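Local coordinates for protein probable CoA-transferase alpha subunit (Rhodococcus jostii, PDB 6COJ) that binds a bulky coenzyme A thioester and probably serves as the alpha subunit of an enzyme of the CoA-transferase family, at residues D143-W148 / T168-P173; G28-G33 / K212-V217; N192-G197 / K228-Q233. The protein carries 1 engineered substitution. All coordinates share one frame; numbering follows the deposited sequence. Where two conformers were deposited one is given.

Contact 2 opens first along the chain, at residues 28-33, and closes only at 212-217, packing the loop before strand 35-38 on strand 213-217 of the parallel sheet. Nested inside it, contact 1 closes a short loop between helix 144-148 and strand 168-173, joining a small antiparallel sheet to its helical neighbour. Contact 3 starts at 192-197, before contact 2 has closed, and ends at 228-233, so the two cross; it joins the small sheet of strand 193-194 to the segment after helix 223-229. Contacts 2 and 3 have nearest atoms about 5 Å apart. Contacts 1 and 3 follow in series, yet each also touches the second copy of this protein.

Contact 1 of 3, residues D143-W148 / T168-P173; sequences DVRRFW and TLIAMP
Trp148, whose indole reaches across to Met172 and Pro173, has its single ring N-H tied down: NE1 is hydrogen-bonded to the backbone O of Glu114. That bond holds the pyrrole side, while carbons CZ3 and CH2 of the six-membered ring meet the strand. CZ3 of Trp148 comes to 3.7 Å from CG of Pro173, while its CH2 lies 4.0 Å from CE of Met172. The thioether takes part as well, in a Met-aromatic contact with SD 5.3 Å from the centroid of the six-membered ring and 39° off the ring normal. Met172 gets there by a bend: CG leaves anti to the backbone N (chi1 178°), and the turn at the next bond swings the sulfur and CE back to the indole. The frame is a short helix, 144-148, lying against strand 168-173, the middle strand of an antiparallel sheet of three, with axes 12.0 Å apart and directions differing by 43°. One turn earlier, Arg145 CD sits 3.6 Å from Ile170 CD1. The two side chains slide past each other in opposite directions; CD makes the nearest contact, and NE follows at 4.1 Å from Ile170 CD1. Tyr85 meets the Trp148 ring at a steep angle, whereas Leu169 and Ala171 of the strand pack on Pro132 and Pro158 of the second subunit, another copy of this protein.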
ATOM      1  N   ASP A 143     -22.462  -0.239 -14.171  1.00 15.92           N
ATOM      2  CA  ASP A 143     -23.615  -0.624 -13.367  1.00 15.96           C
ATOM      3  C   ASP A 143     -23.267  -0.893 -11.911  1.00 15.69           C
ATOM      4  O   ASP A 143     -24.171  -1.181 -11.121  1.00 16.61           O
ATOM      5  CB  ASP A 143     -24.374  -1.787 -14.009  1.00 17.23           C
ATOM      6  CG  ASP A 143     -25.472  -1.315 -14.921  1.00 19.53           C
ATOM      7  OD1 ASP A 143     -25.931  -0.165 -14.734  1.00 22.32           O
ATOM      8  OD2 ASP A 143     -25.883  -2.088 -15.813  1.00 19.37           O
ATOM      9  N   VAL A 144     -22.001  -0.751 -11.514  1.00 17.14           N
ATOM     10  CA  VAL A 144     -21.718  -0.677 -10.086  1.00 15.72           C
ATOM     11  C   VAL A 144     -22.592   0.388  -9.424  1.00 16.82           C
ATOM     12  O   VAL A 144     -23.099   0.195  -8.312  1.00 16.00           O
ATOM     13  CB  VAL A 144     -20.216  -0.445  -9.842  1.00 15.09           C
ATOM     14  CG1 VAL A 144     -19.950  -0.256  -8.355  1.00 17.31           C
ATOM     15  CG2 VAL A 144     -19.419  -1.619 -10.381  1.00 16.68           C
ATOM     16  N   ARG A 145     -22.817   1.516 -10.117  1.00 15.93           N
ATOM     17  CA  ARG A 145     -23.672   2.570  -9.571  1.00 16.22           C
ATOM     18  C   ARG A 145     -25.068   2.052  -9.255  1.00 17.80           C
ATOM     19  O   ARG A 145     -25.657   2.422  -8.234  1.00 21.50           O
ATOM     20  CB  ARG A 145     -23.776   3.743 -10.549  1.00 19.58           C
ATOM     21  CG  ARG A 145     -22.442   4.376 -10.921  1.00 18.96           C
ATOM     22  CD  ARG A 145     -21.684   4.875  -9.694  1.00 19.08           C
ATOM     23  NE  ARG A 145     -22.434   5.813  -8.866  1.00 25.55           N
ATOM     24  CZ  ARG A 145     -22.515   7.119  -9.093  1.00 26.30           C
ATOM     25  NH1 ARG A 145     -21.897   7.658 -10.137  1.00 25.72           N
ATOM     26  NH2 ARG A 145     -23.220   7.898  -8.278  1.00 33.09           N
ATOM     27  N   ARG A 146     -25.618   1.235 -10.132  1.00 18.33           N
ATOM     28  CA  ARG A 146     -26.976   0.699  -9.941  1.00 19.70           C
ATOM     29  C   ARG A 146     -27.058  -0.396  -8.901  1.00 19.04           C
ATOM     30  O   ARG A 146     -28.037  -0.516  -8.262  1.00 22.07           O
ATOM     31  CB  ARG A 146     -27.535   0.183 -11.230  1.00 23.05           C
ATOM     32  CG  ARG A 146     -27.763   1.220 -12.266  1.00 50.37           C
ATOM     33  CD  ARG A 146     -29.049   0.975 -13.034  1.00 60.88           C
ATOM     34  NE  ARG A 146     -29.245  -0.281 -13.777  1.00 57.40           N
ATOM     35  CZ  ARG A 146     -30.166  -1.192 -13.447  1.00 72.99           C
ATOM     36  NH1 ARG A 146     -30.340  -2.247 -14.209  1.00 69.63           N
ATOM     37  NH2 ARG A 146     -30.904  -1.078 -12.330  1.00 83.09           N
ATOM     38  N   PHE A 147     -26.020  -1.211  -8.779  1.00 17.83           N
ATOM     39  CA  PHE A 147     -25.997  -2.191  -7.696  1.00 17.84           C
ATOM     40  C   PHE A 147     -26.129  -1.509  -6.337  1.00 19.05           C
ATOM     41  O   PHE A 147     -26.773  -2.044  -5.425  1.00 20.86           O
ATOM     42  CB  PHE A 147     -24.693  -2.993  -7.723  1.00 17.41           C
ATOM     43  CG  PHE A 147     -24.684  -4.145  -8.687  1.00 17.26           C
ATOM     44  CD1 PHE A 147     -25.547  -5.224  -8.522  1.00 18.11           C
ATOM     45  CD2 PHE A 147     -23.769  -4.183  -9.730  1.00 17.49           C
ATOM     46  CE1 PHE A 147     -25.518  -6.287  -9.401  1.00 19.11           C
ATOM     47  CE2 PHE A 147     -23.727  -5.243 -10.609  1.00 18.72           C
ATOM     48  CZ  PHE A 147     -24.608  -6.310 -10.446  1.00 19.51           C
ATOM     49  N   TRP A 148     -25.515  -0.335  -6.178  1.00 18.17           N
ATOM     50  CA  TRP A 148     -25.436   0.324  -4.881  1.00 17.58           C
ATOM     51  C   TRP A 148     -26.459   1.425  -4.685  1.00 19.97           C
ATOM     52  O   TRP A 148     -26.793   1.736  -3.536  1.00 21.88           O
ATOM     53  CB  TRP A 148     -24.068   0.972  -4.705  1.00 17.44           C
ATOM     54  CG  TRP A 148     -22.928   0.049  -4.508  1.00 15.89           C
ATOM     55  CD1 TRP A 148     -22.440  -0.863  -5.402  1.00 16.34           C
ATOM     56  CD2 TRP A 148     -22.078  -0.018  -3.355  1.00 15.19           C
ATOM     57  NE1 TRP A 148     -21.343  -1.501  -4.866  1.00 15.66           N
ATOM     58  CE2 TRP A 148     -21.105  -0.999  -3.612  1.00 14.53           C
ATOM     59  CE3 TRP A 148     -22.061   0.648  -2.121  1.00 15.93           C
ATOM     60  CZ2 TRP A 148     -20.112  -1.319  -2.689  1.00 14.71           C
ATOM     61  CZ3 TRP A 148     -21.085   0.315  -1.199  1.00 15.70           C
ATOM     62  CH2 TRP A 148     -20.121  -0.656  -1.492  1.00 15.53           C
ATOM     63  N   THR A 168     -14.738  14.408 -10.720  1.00 19.32           N
ATOM     64  CA  THR A 168     -15.681  13.791  -9.797  1.00 18.71           C
ATOM     65  C   THR A 168     -15.459  12.284  -9.848  1.00 17.77           C
ATOM     66  O   THR A 168     -15.520  11.680 -10.924  1.00 19.16           O
ATOM     67  CB  THR A 168     -17.119  14.152 -10.164  1.00 20.50           C
ATOM     68  OG1 THR A 168     -17.295  15.566 -10.028  1.00 21.74           O
ATOM     69  CG2 THR A 168     -18.092  13.467  -9.240  1.00 22.02           C
ATOM     70  N   LEU A 169     -15.156  11.699  -8.698  1.00 15.67           N
ATOM     71  CA  LEU A 169     -14.743  10.306  -8.594  1.00 15.17           C
ATOM     72  C   LEU A 169     -15.715   9.544  -7.701  1.00 14.31           C
ATOM     73  O   LEU A 169     -16.521  10.132  -6.978  1.00 16.21           O
ATOM     74  CB  LEU A 169     -13.329  10.228  -8.013  1.00 17.20           C
ATOM     75  CG  LEU A 169     -12.253  10.906  -8.860  1.00 19.36           C
ATOM     76  CD1 LEU A 169     -11.120  11.425  -7.983  1.00 30.07           C
ATOM     77  CD2 LEU A 169     -11.758   9.926  -9.897  1.00 21.71           C
ATOM     78  N   ILE A 170     -15.649   8.215  -7.755  1.00 13.83           N
ATOM     79  CA  ILE A 170     -16.394   7.406  -6.794  1.00 14.19           C
ATOM     80  C   ILE A 170     -15.816   7.652  -5.410  1.00 15.91           C
ATOM     81  O   ILE A 170     -14.594   7.621  -5.220  1.00 15.37           O
ATOM     82  CB  ILE A 170     -16.286   5.916  -7.150  1.00 14.93           C
ATOM     83  CG1 ILE A 170     -16.831   5.633  -8.554  1.00 14.47           C
ATOM     84  CG2 ILE A 170     -16.973   5.059  -6.092  1.00 16.49           C
ATOM     85  CD1 ILE A 170     -18.334   5.859  -8.704  1.00 19.42           C
ATOM     86  N   ALA A 171     -16.679   7.903  -4.433  1.00 13.47           N
ATOM     87  CA  ALA A 171     -16.261   7.903  -3.032  1.00 13.93           C
ATOM     88  C   ALA A 171     -16.516   6.499  -2.509  1.00 15.90           C
ATOM     89  O   ALA A 171     -17.640   6.161  -2.123  1.00 14.63           O
ATOM     90  CB  ALA A 171     -17.053   8.939  -2.238  1.00 13.79           C
ATOM     91  N   MET A 172     -15.504   5.648  -2.542  1.00 12.77           N
ATOM     92  CA  MET A 172     -15.700   4.300  -2.032  1.00 12.91           C
ATOM     93  C   MET A 172     -15.834   4.358  -0.518  1.00 15.45           C
ATOM     94  O   MET A 172     -14.894   4.785   0.159  1.00 14.57           O
ATOM     95  CB  MET A 172     -14.507   3.430  -2.413  1.00 13.41           C
ATOM     96  CG  MET A 172     -14.619   2.021  -1.858  1.00 12.59           C
ATOM     97  SD  MET A 172     -16.030   1.144  -2.552  1.00 14.12           S
ATOM     98  CE  MET A 172     -16.130  -0.178  -1.357  1.00 15.31           C
ATOM     99  N   PRO A 173     -16.968   3.963   0.056  1.00 13.26           N
ATOM    100  CA  PRO A 173     -17.092   4.001   1.516  1.00 13.22           C
ATOM    101  C   PRO A 173     -16.214   2.942   2.165  1.00 15.14           C
ATOM    102  O   PRO A 173     -15.903   1.899   1.577  1.00 15.21           O
ATOM    103  CB  PRO A 173     -18.575   3.686   1.746  1.00 15.94           C
ATOM    104  CG  PRO A 173     -18.926   2.794   0.578  1.00 15.97           C
ATOM    105  CD  PRO A 173     -18.168   3.396  -0.586  1.00 13.06           C
TER

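Contact 2 of 3, residues G28-G33 / K212-V217; sequences GELRSG and KRFVSV
Glu29 and Lys212 make the nearest backbone approach, CA to CA 8.3 Å, and no hydrogen bond directly joins loop 28-33 to 212-217, the segment that carries strand 213-217. Side chains carry the contact, and the Phe214 ring is central to it. Its CZ lies 3.5 Å from Glu29 CB, the glutamate stem crossing the phenyl at about a right angle. Leu30 slides past the same ring in the opposite direction, bringing CD2 to 4.0 Å from Phe214 CE2. Phe214 has CG anti to its carbonyl carbon (chi1 -59°), which carries the ring out from the strand toward the loop. An alanine in place of Phe214 is likely to open a gap beside Glu29 and Leu30, leaving the leucine methyl without its aromatic neighbour. Lys212 reaches nearly extended toward the loop, its CD 3.8 Å from Glu29 O, and bends at its last torsion. Its NZ stands 5.3 Å from Glu29 OE2, too far for a salt bridge; a water may link the two, though weakly on the lysine side and only tentatively, since Glu29 has a second conformer. Within the loop, Arg31 NH2 reaches back to Gly28 O at 2.7 Å and also bonds Leu30 O, both acceptors lying near the guanidinium plane, which ties the loop back on itself. Leu54, Ala179 and Leu181 add to the apolar surroundings. The loop leads from helix 23-28 into strand 35-38 while packing against a strand two places along the parallel sheet, in the layered alpha/beta fold of the CoA-transferase family.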
ATOM      1  N   GLY A  28     -17.754 -19.099  17.987  1.00 20.10           N
ATOM      2  CA  GLY A  28     -18.505 -18.715  19.173  1.00 18.27           C
ATOM      3  C   GLY A  28     -18.391 -17.244  19.535  1.00 18.67           C
ATOM      4  O   GLY A  28     -19.208 -16.744  20.317  1.00 23.55           O
ATOM      5  N   GLU A  29     -17.382 -16.548  19.013  1.00 18.94           N
ATOM      6  CA  GLU A  29     -17.237 -15.108  19.188  0.62 19.63           C
ATOM      7  C   GLU A  29     -18.012 -14.308  18.153  1.00 21.89           C
ATOM      8  O   GLU A  29     -18.114 -13.081  18.285  1.00 23.55           O
ATOM      9  CB  GLU A  29     -15.760 -14.708  19.098  0.62 21.86           C
ATOM     10  CG  GLU A  29     -14.903 -15.212  20.242  0.62 22.55           C
ATOM     11  CD  GLU A  29     -15.468 -14.826  21.591  0.62 25.62           C
ATOM     12  OE1 GLU A  29     -15.846 -15.732  22.364  0.62 37.71           O
ATOM     13  OE2 GLU A  29     -15.549 -13.613  21.874  0.62 28.61           O
ATOM     14  N   LEU A  30     -18.527 -14.962  17.117  1.00 18.50           N
ATOM     15  CA  LEU A  30     -19.308 -14.299  16.086  1.00 17.75           C
ATOM     16  C   LEU A  30     -20.782 -14.309  16.468  1.00 21.10           C
ATOM     17  O   LEU A  30     -21.225 -15.084  17.319  1.00 20.97           O
ATOM     18  CB  LEU A  30     -19.109 -14.994  14.741  1.00 17.12           C
ATOM     19  CG  LEU A  30     -17.647 -15.167  14.327  1.00 16.73           C
ATOM     20  CD1 LEU A  30     -17.577 -15.949  13.024  1.00 18.82           C
ATOM     21  CD2 LEU A  30     -16.937 -13.807  14.197  1.00 17.29           C
ATOM     22  N   ARG A  31     -21.541 -13.419  15.837  1.00 20.71           N
ATOM     23  CA  ARG A  31     -22.956 -13.279  16.134  1.00 22.43           C
ATOM     24  C   ARG A  31     -23.722 -13.094  14.837  1.00 20.47           C
ATOM     25  O   ARG A  31     -23.211 -12.515  13.873  1.00 19.73           O
ATOM     26  CB  ARG A  31     -23.229 -12.066  17.033  1.00 28.19           C
ATOM     27  CG  ARG A  31     -22.470 -12.064  18.345  1.00 32.30           C
ATOM     28  CD  ARG A  31     -23.032 -13.107  19.295  1.00 46.24           C
ATOM     29  NE  ARG A  31     -22.430 -13.017  20.622  1.00 63.60           N
ATOM     30  CZ  ARG A  31     -21.414 -13.766  21.032  1.00 47.49           C
ATOM     31  NH1 ARG A  31     -20.929 -13.616  22.256  1.00 47.90           N
ATOM     32  NH2 ARG A  31     -20.890 -14.674  20.222  1.00 39.31           N
ATOM     33  N   SER A  32     -24.960 -13.585  14.825  1.00 19.84           N
ATOM     34  CA  SER A  32     -25.823 -13.345  13.683  1.00 18.84           C
ATOM     35  C   SER A  32     -25.944 -11.845  13.446  1.00 19.68           C
ATOM     36  O   SER A  32     -25.934 -11.048  14.390  1.00 21.81           O
ATOM     37  CB  SER A  32     -27.202 -13.968  13.918  1.00 23.97           C
ATOM     38  OG  SER A  32     -27.105 -15.386  13.968  1.00 23.61           O
ATOM     39  N   GLY A  33     -26.029 -11.462  12.178  1.00 19.15           N
ATOM     40  CA  GLY A  33     -26.140 -10.068  11.806  1.00 17.65           C
ATOM     41  C   GLY A  33     -24.827  -9.345  11.622  1.00 20.25           C
ATOM     42  O   GLY A  33     -24.839  -8.174  11.225  1.00 21.28           O
ATOM     43  N   LYS A 212     -13.003  -7.782  15.321  1.00 18.51           N
ATOM     44  CA  LYS A 212     -12.567  -9.077  15.842  1.00 15.82           C
ATOM     45  C   LYS A 212     -11.903  -9.861  14.718  1.00 14.45           C
ATOM     46  O   LYS A 212     -12.481 -10.006  13.640  1.00 17.28           O
ATOM     47  CB  LYS A 212     -13.761  -9.891  16.349  1.00 17.56           C
ATOM     48  CG  LYS A 212     -14.582  -9.248  17.444  1.00 24.97           C
ATOM     49  CD  LYS A 212     -15.805 -10.121  17.743  1.00 34.57           C
ATOM     50  CE  LYS A 212     -16.886  -9.370  18.501  1.00 40.13           C
ATOM     51  NZ  LYS A 212     -16.390  -8.842  19.800  1.00 54.99           N
ATOM     52  N   ARG A 213     -10.695 -10.366  14.960  1.00 12.92           N
ATOM     53  CA  ARG A 213      -9.873 -10.924  13.895  1.00 12.82           C
ATOM     54  C   ARG A 213      -9.447 -12.336  14.263  1.00 14.95           C
ATOM     55  O   ARG A 213      -8.791 -12.543  15.289  1.00 16.24           O
ATOM     56  CB  ARG A 213      -8.640 -10.048  13.674  1.00 14.57           C
ATOM     57  CG  ARG A 213      -8.916  -8.742  12.933  1.00 16.09           C
ATOM     58  CD  ARG A 213      -9.502  -7.657  13.820  1.00 17.68           C
ATOM     59  NE  ARG A 213      -8.645  -7.352  14.966  1.00 15.82           N
ATOM     60  CZ  ARG A 213      -7.636  -6.488  14.928  1.00 19.13           C
ATOM     61  NH1 ARG A 213      -7.354  -5.850  13.802  1.00 17.47           N
ATOM     62  NH2 ARG A 213      -6.921  -6.259  16.017  1.00 18.50           N
ATOM     63  N   PHE A 214      -9.800 -13.302  13.420  1.00 14.39           N
ATOM     64  CA  PHE A 214      -9.444 -14.697  13.648  1.00 14.50           C
ATOM     65  C   PHE A 214      -8.611 -15.193  12.481  1.00 16.05           C
ATOM     66  O   PHE A 214      -9.027 -15.074  11.323  1.00 18.40           O
ATOM     67  CB  PHE A 214     -10.705 -15.535  13.860  1.00 15.26           C
ATOM     68  CG  PHE A 214     -11.500 -15.060  15.024  1.00 15.93           C
ATOM     69  CD1 PHE A 214     -11.079 -15.330  16.311  1.00 18.12           C
ATOM     70  CD2 PHE A 214     -12.589 -14.221  14.831  1.00 24.69           C
ATOM     71  CE1 PHE A 214     -11.770 -14.838  17.388  1.00 25.31           C
ATOM     72  CE2 PHE A 214     -13.293 -13.729  15.909  1.00 24.70           C
ATOM     73  CZ  PHE A 214     -12.879 -14.036  17.190  1.00 24.86           C
ATOM     74  N   VAL A 215      -7.421 -15.713  12.783  1.00 16.13           N
ATOM     75  CA  VAL A 215      -6.527 -16.281  11.777  1.00 14.05           C
ATOM     76  C   VAL A 215      -6.377 -17.763  12.070  1.00 15.62           C
ATOM     77  O   VAL A 215      -6.014 -18.150  13.188  1.00 16.65           O
ATOM     78  CB  VAL A 215      -5.156 -15.580  11.722  1.00 17.41           C
ATOM     79  CG1 VAL A 215      -4.432 -15.630  13.056  1.00 21.77           C
ATOM     80  CG2 VAL A 215      -4.297 -16.197  10.626  1.00 15.74           C
ATOM     81  N   SER A 216      -6.704 -18.594  11.091  1.00 13.55           N
ATOM     82  CA  SER A 216      -6.314 -19.990  11.151  1.00 14.37           C
ATOM     83  C   SER A 216      -4.986 -20.143  10.416  1.00 15.39           C
ATOM     84  O   SER A 216      -4.712 -19.423   9.454  1.00 16.55           O
ATOM     85  CB  SER A 216      -7.413 -20.903  10.586  1.00 15.37           C
ATOM     86  OG  SER A 216      -7.760 -20.558   9.253  1.00 16.44           O
ATOM     87  N   VAL A 217      -4.136 -21.047  10.905  1.00 16.27           N
ATOM     88  CA  VAL A 217      -2.818 -21.254  10.311  1.00 15.52           C
ATOM     89  C   VAL A 217      -2.578 -22.745  10.147  1.00 17.63           C
ATOM     90  O   VAL A 217      -3.098 -23.563  10.911  1.00 18.06           O
ATOM     91  CB  VAL A 217      -1.660 -20.622  11.128  1.00 16.64           C
ATOM     92  CG1 VAL A 217      -1.788 -19.119  11.161  1.00 16.23           C
ATOM     93  CG2 VAL A 217      -1.641 -21.191  12.539  1.00 20.16           C
TER
HETATM   94  O   HOH W   1     -14.194 -11.503  20.294  1.00 51.90           O

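Contact 3 of 3, residues N192-G197 / K228-Q233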
ATOM      1  N   ASN A 192       1.237 -13.093  15.393  1.00 13.90           N
ATOM      2  CA  ASN A 192       2.189 -12.874  14.316  1.00 13.42           C
ATOM      3  C   ASN A 192       2.028 -13.994  13.302  1.00 14.25           C
ATOM      4  O   ASN A 192       1.913 -15.164  13.681  1.00 15.71           O
ATOM      5  CB  ASN A 192       3.606 -12.839  14.873  1.00 15.09           C
ATOM      6  CG  ASN A 192       3.820 -11.705  15.837  1.00 15.19           C
ATOM      7  OD1 ASN A 192       3.594 -10.526  15.513  1.00 14.21           O
ATOM      8  ND2 ASN A 192       4.234 -12.048  17.058  1.00 15.53           N
ATOM      9  N   ALA A 193       1.958 -13.641  12.019  1.00 14.07           N
ATOM     10  CA  ALA A 193       1.628 -14.667  11.035  1.00 13.04           C
ATOM     11  C   ALA A 193       2.169 -14.305   9.659  1.00 15.25           C
ATOM     12  O   ALA A 193       2.340 -13.122   9.322  1.00 15.91           O
ATOM     13  CB  ALA A 193       0.124 -14.955  10.962  1.00 13.90           C
ATOM     14  N   ALA A 194       2.413 -15.344   8.861  1.00 15.91           N
ATOM     15  CA  ALA A 194       3.062 -15.195   7.572  1.00 13.39           C
ATOM     16  C   ALA A 194       2.346 -16.008   6.507  1.00 14.87           C
ATOM     17  O   ALA A 194       1.736 -17.052   6.785  1.00 14.54           O
ATOM     18  CB  ALA A 194       4.524 -15.641   7.617  1.00 15.50           C
ATOM     19  N   TYR A 195       2.443 -15.529   5.274  1.00 14.94           N
ATOM     20  CA  TYR A 195       2.133 -16.332   4.107  1.00 14.82           C
ATOM     21  C   TYR A 195       3.421 -16.855   3.484  1.00 14.50           C
ATOM     22  O   TYR A 195       4.494 -16.254   3.606  1.00 15.14           O
ATOM     23  CB  TYR A 195       1.341 -15.531   3.066  1.00 15.07           C
ATOM     24  CG  TYR A 195       2.150 -14.514   2.280  1.00 14.52           C
ATOM     25  CD1 TYR A 195       2.456 -13.274   2.824  1.00 13.40           C
ATOM     26  CD2 TYR A 195       2.595 -14.795   0.987  1.00 13.52           C
ATOM     27  CE1 TYR A 195       3.192 -12.325   2.097  1.00 13.33           C
ATOM     28  CE2 TYR A 195       3.332 -13.869   0.263  1.00 15.53           C
ATOM     29  CZ  TYR A 195       3.629 -12.633   0.820  1.00 15.19           C
ATOM     30  OH  TYR A 195       4.341 -11.710   0.081  1.00 15.89           O
ATOM     31  N   THR A 196       3.299 -17.997   2.831  1.00 14.60           N
ATOM     32  CA  THR A 196       4.330 -18.561   1.982  1.00 16.69           C
ATOM     33  C   THR A 196       3.703 -18.755   0.613  1.00 27.29           C
ATOM     34  O   THR A 196       2.519 -19.084   0.498  1.00 71.73           O
ATOM     35  CB  THR A 196       4.835 -19.904   2.529  1.00 19.62           C
ATOM     36  OG1 THR A 196       3.745 -20.830   2.588  1.00 24.02           O
ATOM     37  CG2 THR A 196       5.410 -19.735   3.924  1.00 25.79           C
ATOM     38  N   GLY A 197       4.483 -18.532  -0.415  1.00 19.34           N
ATOM     39  CA  GLY A 197       3.970 -18.567  -1.763  1.00 19.32           C
ATOM     40  C   GLY A 197       3.999 -17.183  -2.382  1.00 16.93           C
ATOM     41  O   GLY A 197       4.622 -16.246  -1.870  1.00 19.54           O
ATOM     42  N   LYS A 228      12.465 -16.916  11.689  1.00 23.45           N
ATOM     43  CA  LYS A 228      13.605 -17.525  11.022  1.00 26.07           C
ATOM     44  C   LYS A 228      13.212 -18.366   9.812  1.00 26.91           C
ATOM     45  O   LYS A 228      14.095 -18.784   9.054  1.00 34.81           O
ATOM     46  CB  LYS A 228      14.445 -18.352  12.012  1.00 27.68           C
ATOM     47  CG  LYS A 228      15.179 -17.504  13.031  1.00 29.64           C
ATOM     48  CD  LYS A 228      16.398 -16.855  12.388  1.00 39.21           C
ATOM     49  CE  LYS A 228      17.248 -16.120  13.411  1.00 53.71           C
ATOM     50  NZ  LYS A 228      16.462 -15.793  14.637  1.00 64.91           N
ATOM     51  N   THR A 229      11.920 -18.606   9.603  1.00 25.19           N
ATOM     52  CA  THR A 229      11.438 -19.435   8.503  1.00 30.35           C
ATOM     53  C   THR A 229      11.094 -18.632   7.255  1.00 26.01           C
ATOM     54  O   THR A 229      11.267 -19.132   6.136  1.00 33.27           O
ATOM     55  CB  THR A 229      10.208 -20.230   8.962  1.00 30.44           C
ATOM     56  OG1 THR A 229      10.582 -21.069  10.058  1.00 31.37           O
ATOM     57  CG2 THR A 229       9.654 -21.098   7.835  1.00 31.65           C
ATOM     58  N   VAL A 230      10.640 -17.392   7.413  1.00 22.04           N
ATOM     59  CA  VAL A 230      10.176 -16.595   6.279  1.00 22.71           C
ATOM     60  C   VAL A 230      10.908 -15.262   6.282  1.00 22.85           C
ATOM     61  O   VAL A 230      11.394 -14.804   7.327  1.00 21.46           O
ATOM     62  CB  VAL A 230       8.651 -16.362   6.339  1.00 21.34           C
ATOM     63  CG1 VAL A 230       7.922 -17.696   6.361  1.00 23.90           C
ATOM     64  CG2 VAL A 230       8.293 -15.533   7.562  1.00 21.68           C
ATOM     65  N   PRO A 231      10.990 -14.603   5.127  1.00 23.91           N
ATOM     66  CA  PRO A 231      11.546 -13.248   5.097  1.00 25.86           C
ATOM     67  C   PRO A 231      10.634 -12.266   5.816  1.00 19.18           C
ATOM     68  O   PRO A 231       9.436 -12.501   6.017  1.00 19.46           O
ATOM     69  CB  PRO A 231      11.626 -12.923   3.601  1.00 27.19           C
ATOM     70  CG  PRO A 231      11.589 -14.264   2.912  1.00 32.24           C
ATOM     71  CD  PRO A 231      10.698 -15.102   3.772  1.00 27.96           C
ATOM     72  N   LEU A 232      11.251 -11.146   6.211  1.00 19.97           N
ATOM     73  CA  LEU A 232      10.535 -10.084   6.913  1.00 17.99           C
ATOM     74  C   LEU A 232       9.249  -9.715   6.201  1.00 17.28           C
ATOM     75  O   LEU A 232       8.217  -9.483   6.839  1.00 16.98           O
ATOM     76  CB  LEU A 232      11.408  -8.834   6.975  1.00 19.49           C
ATOM     77  CG  LEU A 232      12.529  -8.810   7.999  1.00 20.86           C
ATOM     78  CD1 LEU A 232      13.392  -7.569   7.777  1.00 21.75           C
ATOM     79  CD2 LEU A 232      11.910  -8.815   9.386  1.00 23.89           C
ATOM     80  N   GLN A 233       9.307  -9.625   4.873  1.00 17.82           N
ATOM     81  CA  GLN A 233       8.204  -9.090   4.089  1.00 17.91           C
ATOM     82  C   GLN A 233       6.989 -10.005   4.110  1.00 17.34           C
ATOM     83  O   GLN A 233       5.879  -9.567   3.783  1.00 17.25           O
ATOM     84  CB  GLN A 233       8.674  -8.869   2.647  1.00 17.98           C
ATOM     85  CG  GLN A 233       9.740  -7.764   2.454  1.00 18.91           C
ATOM     86  CD  GLN A 233      11.166  -8.175   2.832  1.00 23.71           C
ATOM     87  OE1 GLN A 233      11.439  -9.339   3.129  1.00 21.30           O
ATOM     88  NE2 GLN A 233      12.080  -7.211   2.815  1.00 22.09           N
TER
HETATM   89  O   HOH W   2       4.672  -9.285   1.335  1.00 21.35           O
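Val230 turns both of its methyl groups to segment 192-197, and each finds a carbon there. CG2, which the chi1 of -58° sets between the backbone N and the carbonyl carbon, lies 3.8 Å from Ala194 CB. CG1, anti to the carbonyl carbon, rests 4.1 Å from Thr196 CG2, the two side chains crossing at about a right angle. Thr196 manages this by keeping OG1 between N and the carbonyl carbon (chi1 60°), which turns its methyl rather than its hydroxyl to the valine. Between Ala194 and Thr196 in sequence, Tyr195 starts off in the other direction, yet its long ring swings round until CE1 comes within 4.2 Å of Gln233 O. Closer coupling there is by water: one molecule, at the edge of the phenol and in its plane, sits 2.8 Å from Tyr195 OH and donates to Gln233 O at 2.7 Å. The hydroxyl is gripped a second time, by NE2 of Gln233 of the second subunit, and the Gln233 of this chain returns the bond to that subunit's Tyr195. Leu226 and Leu235 also touch Ala194. Strand 193-194 is the middle strand of a small antiparallel sheet with 186-187 and 235-237, so the contact joins this sheet to the linker after helix 223-229. At this junction, the reciprocal tyrosine-glutamine pair marks an interface between two copies of the protein.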